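Local coordinates for protein transcriptional regulator, AsnC family (PDB 3I4P) that probably regulates transcription as a member of the AsnC family, binding specific DNA sequences, and carries calcium-binding sites in its structure, at residues V93-M98 with V102-R107; I69-A72 with E77-K80; A118-M123 with R130-A135. One frame throughout, in Å; residues are numbered along the deposited sequence.

Interaction 1: residues V93-M98 with V102-R107; sequences VEFYRM and VDYLLR
Glu94 and Arg107 meet at one end of an antiparallel strand pair through their side chains as well as their backbones. Arg107 NE donates to Glu94 OE2 over 3.1 Å in a salt bridge. The oxygen lies in the guanidinium plane, yet the donor arrives from above the carboxylate, the two flat groups being turned 76° against each other. A water accepts from Arg107 NH1 at 2.9 Å and donates to the same OE2, closing a small ring. Val93 CG2 lies over one guanidinium face, 3.5 Å from Arg107 NH1. In the backbone, Val93 N and, weakly, Glu94 N both donate to Arg107 O, a classic beta bulge. Farther along, Tyr96 and Leu105 form a hydrogen-bonded pair, with Tyr96 N 2.8 Å from Leu105 O. Met98 CG rests against Leu105 CB at 3.7 Å.

The other face of the sheet carries Phe95, Tyr104 and Leu106. The Phe95 ring, carried past the carbonyl side of its own residue by a chi1 of -179°, reaches Tyr104, where CE1 lies 3.5 Å from Tyr104 CD1 and the planes stand obliquely at 37°. Leu106 runs alongside Phe95, pointing the same way, its CD1 3.8 Å from Phe95 CD1. Helix 76-88 covers this aromatic and aliphatic layer, with Phe82 meeting Tyr104. Strand 93-98 also pairs with a strand of the second subunit, extending the sheet across the interface. Together the segments form the beta hairpin between the two helices of the ferredoxin-like alpha/beta sandwich of Lrp/AsnC regulators, with the calcium-binding residue Asp103 near its turn.

Interaction 2: residues I69-A72 with E77-K80; sequences IRTA and EWLK
Thr71 and Trp78 reach for each other from opposite directions, one from the chain just beyond strand 63-70, the other from the first turn of helix 76-88. From the CB of Thr71, whose bond from CA points at the helix, the side chain forks. The methyl branch, CG2, is turned away from the backbone N of its own residue and takes the lead: it sits 3.4 Å from Trp78 CZ3 and equally close to CH2, meeting the six-membered part of the indole obliquely in a tight apolar contact. The same methyl has a looser neighbour in Leu79, whose CD2 is 4.4 Å away. The hydroxyl branch, OG1, lies farther from the indole, 4.1 Å from Trp78 CH2. In the ferredoxin-like fold this is the passage from the first strand of the ligand-binding domain into its first helix. A trans first torsion (chi1 -174°) extends the Trp78 ring toward Thr71. His74 stacks on the indole, and Phe82 meets it with the ring planes almost parallel. On the strand side, Thr71 N donates to the carboxylate of Asp103, a residue of a calcium site of this protein, while the Thr71 side chain also touches Tyr104.

Interaction 3: residues A118-M123 with R130-A135; sequences AFYKRM and RDVSSA. With CA (calcium ion), chain F.
Helix 113-126 packs against strand 131-143 with the backbones well apart, the nearest CA atoms, those of Tyr120 and Ser134, lying 9.6 Å from each other, so side chains alone bridge the gap. Tyr120 does most of this. Its CG stands anti to the backbone N (chi1 -177°), which sends the ring out from the helix toward Val132, and the valine comes from the opposite direction. The meeting is edge-on: Val132 CB lies in the ring plane, and Tyr120 CE1 approaches Val132 CG1 to 3.7 Å. The phenol oxygen passes the other branch, with Tyr120 OH 3.8 Å from Val132 CG2. Met123, one turn further along the helix, adds a loose contact from its methyl, which is swung aside at the last torsion (chi3 70°) so that Met123 CE comes within 4.4 Å of Val132 CG1. CG1 is thus shared between the aromatic edge and the selenomethionine methyl, while Val67 of the neighbouring strand also touches Val132.

The polar end of Tyr120 leads to a metal. A water 2.8 Å from Tyr120 OH is itself a ligand of a calcium ion, at 2.5 Å, placing the phenol in the second shell. The carbonyl of Val132 binds the same ion directly, Val132 O lying 2.5 Å from the calcium. Two further waters and Gly100 O of the fourth subunit complete the modelled ligands. Close by, Ser133 OG is hydrogen-bonded to Asp101 of that fourth subunit. The second helix of the ferredoxin-like domain packs on its last strand beside a calcium site made of backbone carbonyls and water at the boundary between two subunits.

Overall arrangement
From the N terminus, interaction 2 comes first, closing the connection between strand 63-70 and helix 76-88. Interaction 1 follows as the hairpin of strands 92-98 and 104-110, and interaction 3 closes the passage from helix 113-126 into strand 131-143. The three are in series, so none nests within or crosses another. They meet through the shared sheet, where strand 63-70 lies between 104-110 and 131-143. The backbone link Tyr104 O to Ile69 N joins interactions 1 and 2, Arg70 N to Asp131 O joins 2 and 3, and Leu106 CD2 packs on Met123 SE between 1 and 3. Interactions 2 and 3 thus each tie one helix, 76-88 and 113-126, to the four-stranded antiparallel sheet.

Interaction 1: residues V93-M98 with V102-R107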
loop_
_atom_site.group_PDB
_atom_site.type_symbol
_atom_site.label_atom_id
_atom_site.label_comp_id
_atom_site.label_asym_id
_atom_site.label_seq_id
_atom_site.Cartn_x
_atom_site.Cartn_y
_atom_site.Cartn_z
ATOM N N VAL A 93 12.553 20.130 -13.025
ATOM C CA VAL A 93 13.755 19.965 -13.811
ATOM C C VAL A 93 13.709 18.659 -14.608
ATOM O O VAL A 93 14.432 18.495 -15.623
ATOM C CB VAL A 93 15.036 20.169 -12.975
ATOM C CG1 VAL A 93 15.189 21.672 -12.594
ATOM C CG2 VAL A 93 15.069 19.256 -11.802
ATOM N N GLU A 94 12.840 17.741 -14.177
ATOM C CA GLU A 94 12.664 16.473 -14.872
ATOM C C GLU A 94 11.230 16.096 -14.723
ATOM O O GLU A 94 10.639 16.338 -13.691
ATOM C CB GLU A 94 13.572 15.362 -14.309
ATOM C CG GLU A 94 15.016 15.633 -14.465
ATOM C CD GLU A 94 15.942 14.561 -13.816
ATOM O OE1 GLU A 94 15.583 13.375 -13.810
ATOM O OE2 GLU A 94 17.035 14.964 -13.349
ATOM N N PHE A 95 10.688 15.469 -15.752
ATOM C CA PHE A 95 9.244 15.213 -15.836
ATOM C C PHE A 95 9.034 14.007 -16.721
ATOM O O PHE A 95 9.423 14.021 -17.912
ATOM C CB PHE A 95 8.584 16.466 -16.419
ATOM C CG PHE A 95 7.087 16.404 -16.574
ATOM C CD1 PHE A 95 6.286 15.549 -15.832
ATOM C CD2 PHE A 95 6.469 17.297 -17.421
ATOM C CE1 PHE A 95 4.884 15.572 -15.968
ATOM C CE2 PHE A 95 5.076 17.299 -17.579
ATOM C CZ PHE A 95 4.287 16.447 -16.835
ATOM N N TYR A 96 8.440 12.965 -16.139
ATOM C CA TYR A 96 8.252 11.696 -16.823
ATOM C C TYR A 96 6.844 11.221 -16.723
ATOM O O TYR A 96 6.208 11.297 -15.655
ATOM C CB TYR A 96 9.134 10.569 -16.223
ATOM C CG TYR A 96 10.592 10.842 -16.337
ATOM C CD1 TYR A 96 11.327 10.398 -17.424
ATOM C CD2 TYR A 96 11.234 11.597 -15.378
ATOM C CE1 TYR A 96 12.656 10.681 -17.520
ATOM C CE2 TYR A 96 12.548 11.910 -15.486
ATOM C CZ TYR A 96 13.257 11.456 -16.545
ATOM O OH TYR A 96 14.588 11.787 -16.611
ATOM N N ARG A 97 6.386 10.669 -17.835
ATOM C CA ARG A 97 5.162 9.924 -17.872
ATOM C C ARG A 97 5.573 8.509 -17.522
ATOM O O ARG A 97 6.433 7.943 -18.180
ATOM C CB ARG A 97 4.501 10.019 -19.250
ATOM C CG ARG A 97 3.237 9.212 -19.348
ATOM C CD ARG A 97 2.343 9.670 -20.520
ATOM N NE ARG A 97 3.071 9.524 -21.777
ATOM C CZ ARG A 97 3.179 8.397 -22.466
ATOM N NH1 ARG A 97 2.583 7.284 -22.047
ATOM N NH2 ARG A 97 3.885 8.386 -23.595
HETATM N N MSE A 98 5.004 7.973 -16.443
HETATM C CA MSE A 98 5.412 6.695 -15.919
HETATM C C MSE A 98 4.397 5.611 -16.243
HETATM O O MSE A 98 3.236 5.883 -16.619
HETATM C CB MSE A 98 5.559 6.754 -14.407
HETATM C CG MSE A 98 6.578 7.755 -13.873
HETATM SE SE MSE A 98 8.391 7.337 -14.312
HETATM C CE MSE A 98 8.747 5.688 -13.467
ATOM N N VAL A 102 2.001 5.014 -10.479
ATOM C CA VAL A 102 1.988 6.454 -10.616
ATOM C C VAL A 102 1.963 6.821 -12.104
ATOM O O VAL A 102 2.580 6.158 -12.913
ATOM C CB VAL A 102 3.192 7.045 -9.851
ATOM C CG1 VAL A 102 3.621 8.356 -10.413
ATOM C CG2 VAL A 102 2.844 7.144 -8.357
ATOM N N ASP A 103 1.231 7.881 -12.438
ATOM C CA ASP A 103 1.053 8.344 -13.811
ATOM C C ASP A 103 2.224 9.230 -14.261
ATOM O O ASP A 103 2.665 9.127 -15.412
ATOM C CB ASP A 103 -0.240 9.198 -13.933
ATOM C CG ASP A 103 -1.517 8.371 -13.957
ATOM O OD1 ASP A 103 -1.537 7.321 -14.643
ATOM O OD2 ASP A 103 -2.525 8.801 -13.347
ATOM N N TYR A 104 2.644 10.156 -13.384
ATOM C CA TYR A 104 3.755 11.035 -13.680
ATOM C C TYR A 104 4.708 11.149 -12.494
ATOM O O TYR A 104 4.300 11.060 -11.334
ATOM C CB TYR A 104 3.264 12.418 -14.103
ATOM C CG TYR A 104 2.399 12.435 -15.381
ATOM C CD1 TYR A 104 2.953 12.779 -16.619
ATOM C CD2 TYR A 104 1.047 12.126 -15.345
ATOM C CE1 TYR A 104 2.188 12.817 -17.773
ATOM C CE2 TYR A 104 0.270 12.160 -16.497
ATOM C CZ TYR A 104 0.844 12.516 -17.713
ATOM O OH TYR A 104 0.081 12.556 -18.872
ATOM N N LEU A 105 5.983 11.306 -12.806
ATOM C CA LEU A 105 7.001 11.573 -11.804
ATOM C C LEU A 105 7.748 12.862 -12.182
ATOM O O LEU A 105 8.287 12.981 -13.295
ATOM C CB LEU A 105 7.961 10.390 -11.625
ATOM C CG LEU A 105 9.011 10.491 -10.497
ATOM C CD1 LEU A 105 8.371 10.638 -9.098
ATOM C CD2 LEU A 105 9.997 9.294 -10.524
ATOM N N LEU A 106 7.760 13.813 -11.244
ATOM C CA LEU A 106 8.530 15.058 -11.396
ATOM C C LEU A 106 9.680 15.080 -10.401
ATOM O O LEU A 106 9.539 14.592 -9.282
ATOM C CB LEU A 106 7.683 16.314 -11.156
ATOM C CG LEU A 106 6.439 16.714 -11.948
ATOM C CD1 LEU A 106 5.436 15.592 -12.143
ATOM C CD2 LEU A 106 5.764 17.927 -11.188
ATOM N N ARG A 107 10.800 15.646 -10.833
ATOM C CA ARG A 107 11.857 16.104 -9.928
ATOM C C ARG A 107 11.862 17.617 -9.875
ATOM O O ARG A 107 11.955 18.285 -10.920
ATOM C CB ARG A 107 13.237 15.654 -10.372
ATOM C CG ARG A 107 14.270 15.934 -9.324
ATOM C CD ARG A 107 15.596 15.193 -9.535
ATOM N NE ARG A 107 16.460 15.876 -10.488
ATOM C CZ ARG A 107 17.305 16.886 -10.239
ATOM N NH1 ARG A 107 18.019 17.383 -11.239
ATOM N NH2 ARG A 107 17.449 17.421 -9.046
HETATM O O HOH W 1 18.294 17.568 -14.087
HETATM O O HOH W 2 0.885 5.350 -15.793
#

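Interaction 2: residues I69-A72 with E77-K80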
loop_
_atom_site.group_PDB
_atom_site.type_symbol
_atom_site.label_atom_id
_atom_site.label_comp_id
_atom_site.label_asym_id
_atom_site.label_seq_id
_atom_site.Cartn_x
_atom_site.Cartn_y
_atom_site.Cartn_z
ATOM N N ILE A 69 2.467 11.961 -9.324
ATOM C CA ILE A 69 1.135 12.434 -9.724
ATOM C C ILE A 69 0.322 11.287 -10.290
ATOM O O ILE A 69 0.835 10.428 -11.042
ATOM C CB ILE A 69 1.183 13.626 -10.767
ATOM C CG1 ILE A 69 1.882 14.848 -10.154
ATOM C CG2 ILE A 69 -0.254 14.070 -11.227
ATOM C CD1 ILE A 69 2.098 16.045 -11.127
ATOM N N ARG A 70 -0.945 11.263 -9.872
ATOM C CA ARG A 70 -1.988 10.470 -10.518
ATOM C C ARG A 70 -3.061 11.423 -11.041
ATOM O O ARG A 70 -3.459 12.385 -10.369
ATOM C CB ARG A 70 -2.617 9.460 -9.577
ATOM C CG ARG A 70 -1.649 8.450 -9.057
ATOM C CD ARG A 70 -2.354 7.389 -8.249
ATOM N NE ARG A 70 -1.390 6.712 -7.387
ATOM N N THR A 71 -3.503 11.113 -12.255
ATOM C CA THR A 71 -4.442 11.885 -13.009
ATOM C C THR A 71 -5.745 11.055 -13.082
ATOM O O THR A 71 -5.767 9.862 -12.742
ATOM C CB THR A 71 -3.828 12.184 -14.420
ATOM O OG1 THR A 71 -2.707 13.088 -14.303
ATOM C CG2 THR A 71 -4.845 12.783 -15.365
ATOM N N ALA A 72 -6.839 11.721 -13.448
ATOM C CA ALA A 72 -8.072 11.059 -13.800
ATOM C C ALA A 72 -7.935 10.599 -15.253
ATOM O O ALA A 72 -6.918 10.873 -15.894
ATOM C CB ALA A 72 -9.246 12.042 -13.652
ATOM N N GLU A 77 -5.428 15.444 -25.715
ATOM C CA GLU A 77 -5.241 16.911 -25.685
ATOM C C GLU A 77 -5.097 17.527 -24.272
ATOM O O GLU A 77 -4.283 18.443 -24.072
ATOM C CB GLU A 77 -6.390 17.608 -26.443
ATOM C CG GLU A 77 -6.165 17.715 -27.965
ATOM C CD GLU A 77 -5.016 18.677 -28.337
ATOM O OE1 GLU A 77 -4.572 19.474 -27.466
ATOM O OE2 GLU A 77 -4.557 18.627 -29.504
ATOM N N TRP A 78 -5.898 17.045 -23.318
ATOM C CA TRP A 78 -5.746 17.411 -21.910
ATOM C C TRP A 78 -4.358 17.005 -21.403
ATOM O O TRP A 78 -3.668 17.807 -20.767
ATOM C CB TRP A 78 -6.806 16.709 -21.072
ATOM C CG TRP A 78 -6.850 17.111 -19.622
ATOM C CD1 TRP A 78 -7.747 17.975 -19.040
ATOM C CD2 TRP A 78 -5.999 16.639 -18.555
ATOM N NE1 TRP A 78 -7.500 18.072 -17.685
ATOM C CE2 TRP A 78 -6.429 17.278 -17.363
ATOM C CE3 TRP A 78 -4.928 15.736 -18.486
ATOM C CZ2 TRP A 78 -5.816 17.045 -16.119
ATOM C CZ3 TRP A 78 -4.318 15.509 -17.243
ATOM C CH2 TRP A 78 -4.772 16.154 -16.081
ATOM N N LEU A 79 -3.963 15.758 -21.664
ATOM C CA LEU A 79 -2.619 15.294 -21.286
ATOM C C LEU A 79 -1.565 16.177 -21.973
ATOM O O LEU A 79 -0.634 16.568 -21.320
ATOM C CB LEU A 79 -2.414 13.797 -21.577
ATOM C CG LEU A 79 -3.412 12.831 -20.911
ATOM C CD1 LEU A 79 -3.356 11.448 -21.580
ATOM C CD2 LEU A 79 -3.166 12.723 -19.411
ATOM N N LYS A 80 -1.763 16.555 -23.249
ATOM C CA LYS A 80 -0.826 17.460 -23.957
ATOM C C LYS A 80 -0.705 18.850 -23.285
ATOM O O LYS A 80 0.397 19.395 -23.168
ATOM C CB LYS A 80 -1.172 17.591 -25.438
#

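Interaction 3: residues A118-M123 with R130-A135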
loop_
_atom_site.group_PDB
_atom_site.type_symbol
_atom_site.label_atom_id
_atom_site.label_comp_id
_atom_site.label_asym_id
_atom_site.label_seq_id
_atom_site.Cartn_x
_atom_site.Cartn_y
_atom_site.Cartn_z
ATOM N N ALA A 118 5.068 26.766 -1.624
ATOM C CA ALA A 118 4.603 27.844 -2.541
ATOM C C ALA A 118 4.660 27.433 -4.026
ATOM O O ALA A 118 3.893 27.945 -4.847
ATOM C CB ALA A 118 5.387 29.156 -2.301
ATOM N N PHE A 119 5.570 26.530 -4.379
ATOM C CA PHE A 119 5.652 26.035 -5.763
ATOM C C PHE A 119 4.406 25.183 -6.052
ATOM O O PHE A 119 3.709 25.379 -7.049
ATOM C CB PHE A 119 6.930 25.202 -6.018
ATOM C CG PHE A 119 6.762 24.186 -7.145
ATOM C CD1 PHE A 119 6.819 24.587 -8.473
ATOM C CD2 PHE A 119 6.467 22.847 -6.863
ATOM C CE1 PHE A 119 6.594 23.672 -9.515
ATOM C CE2 PHE A 119 6.251 21.917 -7.894
ATOM C CZ PHE A 119 6.322 22.324 -9.222
ATOM N N TYR A 120 4.177 24.217 -5.154
ATOM C CA TYR A 120 3.008 23.360 -5.144
ATOM C C TYR A 120 1.697 24.135 -5.266
ATOM O O TYR A 120 0.842 23.700 -6.004
ATOM C CB TYR A 120 2.977 22.523 -3.859
ATOM C CG TYR A 120 1.834 21.557 -3.823
ATOM C CD1 TYR A 120 1.979 20.287 -4.356
ATOM C CD2 TYR A 120 0.591 21.910 -3.258
ATOM C CE1 TYR A 120 0.930 19.381 -4.355
ATOM C CE2 TYR A 120 -0.476 20.996 -3.233
ATOM C CZ TYR A 120 -0.290 19.733 -3.807
ATOM O OH TYR A 120 -1.283 18.785 -3.828
ATOM N N LYS A 121 1.535 25.241 -4.529
ATOM C CA LYS A 121 0.318 26.068 -4.664
ATOM C C LYS A 121 0.180 26.664 -6.056
ATOM O O LYS A 121 -0.944 26.776 -6.548
ATOM C CB LYS A 121 0.238 27.250 -3.686
ATOM C CG LYS A 121 0.398 26.983 -2.185
ATOM C CD LYS A 121 -0.720 26.176 -1.572
ATOM C CE LYS A 121 -1.083 26.727 -0.159
ATOM N NZ LYS A 121 0.047 27.422 0.524
ATOM N N ARG A 122 1.288 27.095 -6.661
ATOM C CA ARG A 122 1.228 27.645 -8.013
ATOM C C ARG A 122 0.890 26.560 -9.026
ATOM O O ARG A 122 0.067 26.779 -9.899
ATOM C CB ARG A 122 2.521 28.365 -8.421
ATOM C CG ARG A 122 2.799 29.650 -7.659
ATOM C CD ARG A 122 4.024 30.439 -8.176
ATOM N NE ARG A 122 5.219 29.605 -8.406
ATOM C CZ ARG A 122 6.200 29.385 -7.515
ATOM N NH1 ARG A 122 6.180 29.923 -6.279
ATOM N NH2 ARG A 122 7.214 28.587 -7.854
HETATM N N MSE A 123 1.488 25.387 -8.878
HETATM C CA MSE A 123 1.241 24.241 -9.770
HETATM C C MSE A 123 -0.216 23.827 -9.748
HETATM O O MSE A 123 -0.844 23.650 -10.805
HETATM C CB MSE A 123 2.101 23.012 -9.396
HETATM C CG MSE A 123 2.018 21.856 -10.443
HETATM SE SE MSE A 123 3.050 20.258 -10.039
HETATM C CE MSE A 123 2.005 19.608 -8.573
ATOM N N ARG A 130 -5.924 14.158 -9.334
ATOM C CA ARG A 130 -6.489 13.294 -8.291
ATOM C C ARG A 130 -5.595 13.234 -7.032
ATOM O O ARG A 130 -6.035 13.531 -5.918
ATOM C CB ARG A 130 -6.695 11.875 -8.847
ATOM C CG ARG A 130 -8.044 11.252 -8.532
ATOM C CD ARG A 130 -8.032 9.705 -8.441
ATOM N NE ARG A 130 -6.988 9.029 -9.235
ATOM C CZ ARG A 130 -6.740 7.715 -9.198
ATOM N NH1 ARG A 130 -7.466 6.901 -8.421
ATOM N NH2 ARG A 130 -5.762 7.209 -9.956
ATOM N N ASP A 131 -4.334 12.889 -7.236
ATOM C CA ASP A 131 -3.394 12.586 -6.155
ATOM C C ASP A 131 -1.993 13.087 -6.512
ATOM O O ASP A 131 -1.453 12.764 -7.587
ATOM C CB ASP A 131 -3.302 11.067 -5.915
ATOM C CG ASP A 131 -4.544 10.499 -5.283
ATOM O OD2 ASP A 131 -5.156 9.584 -5.896
ATOM N N VAL A 132 -1.414 13.846 -5.593
ATOM C CA VAL A 132 -0.015 14.222 -5.633
ATOM C C VAL A 132 0.610 13.658 -4.353
ATOM O O VAL A 132 0.049 13.806 -3.292
ATOM C CB VAL A 132 0.171 15.761 -5.681
ATOM C CG1 VAL A 132 1.642 16.119 -5.925
ATOM C CG2 VAL A 132 -0.747 16.403 -6.735
ATOM N N SER A 133 1.739 12.957 -4.452
ATOM C CA SER A 133 2.483 12.527 -3.272
ATOM C C SER A 133 3.888 13.017 -3.484
ATOM O O SER A 133 4.544 12.611 -4.456
ATOM C CB SER A 133 2.435 11.010 -3.071
ATOM O OG SER A 133 3.320 10.572 -2.018
ATOM N N SER A 134 4.327 13.935 -2.623
ATOM C CA SER A 134 5.679 14.462 -2.669
ATOM C C SER A 134 6.610 13.708 -1.705
ATOM O O SER A 134 6.230 13.386 -0.586
ATOM C CB SER A 134 5.678 15.959 -2.356
ATOM O OG SER A 134 4.712 16.670 -3.148
ATOM N N ALA A 135 7.831 13.438 -2.150
ATOM C CA ALA A 135 8.890 12.816 -1.328
ATOM C C ALA A 135 10.185 13.662 -1.458
ATOM O O ALA A 135 10.713 13.852 -2.564
ATOM C CB ALA A 135 9.161 11.384 -1.785
HETATM CA CA CA F . -0.250 14.950 -1.041
HETATM O O HOH W 3 -1.680 16.314 -2.548
HETATM O O HOH W 4 -0.504 16.680 0.594
HETATM O O HOH W 5 -2.524 13.705 -0.581
#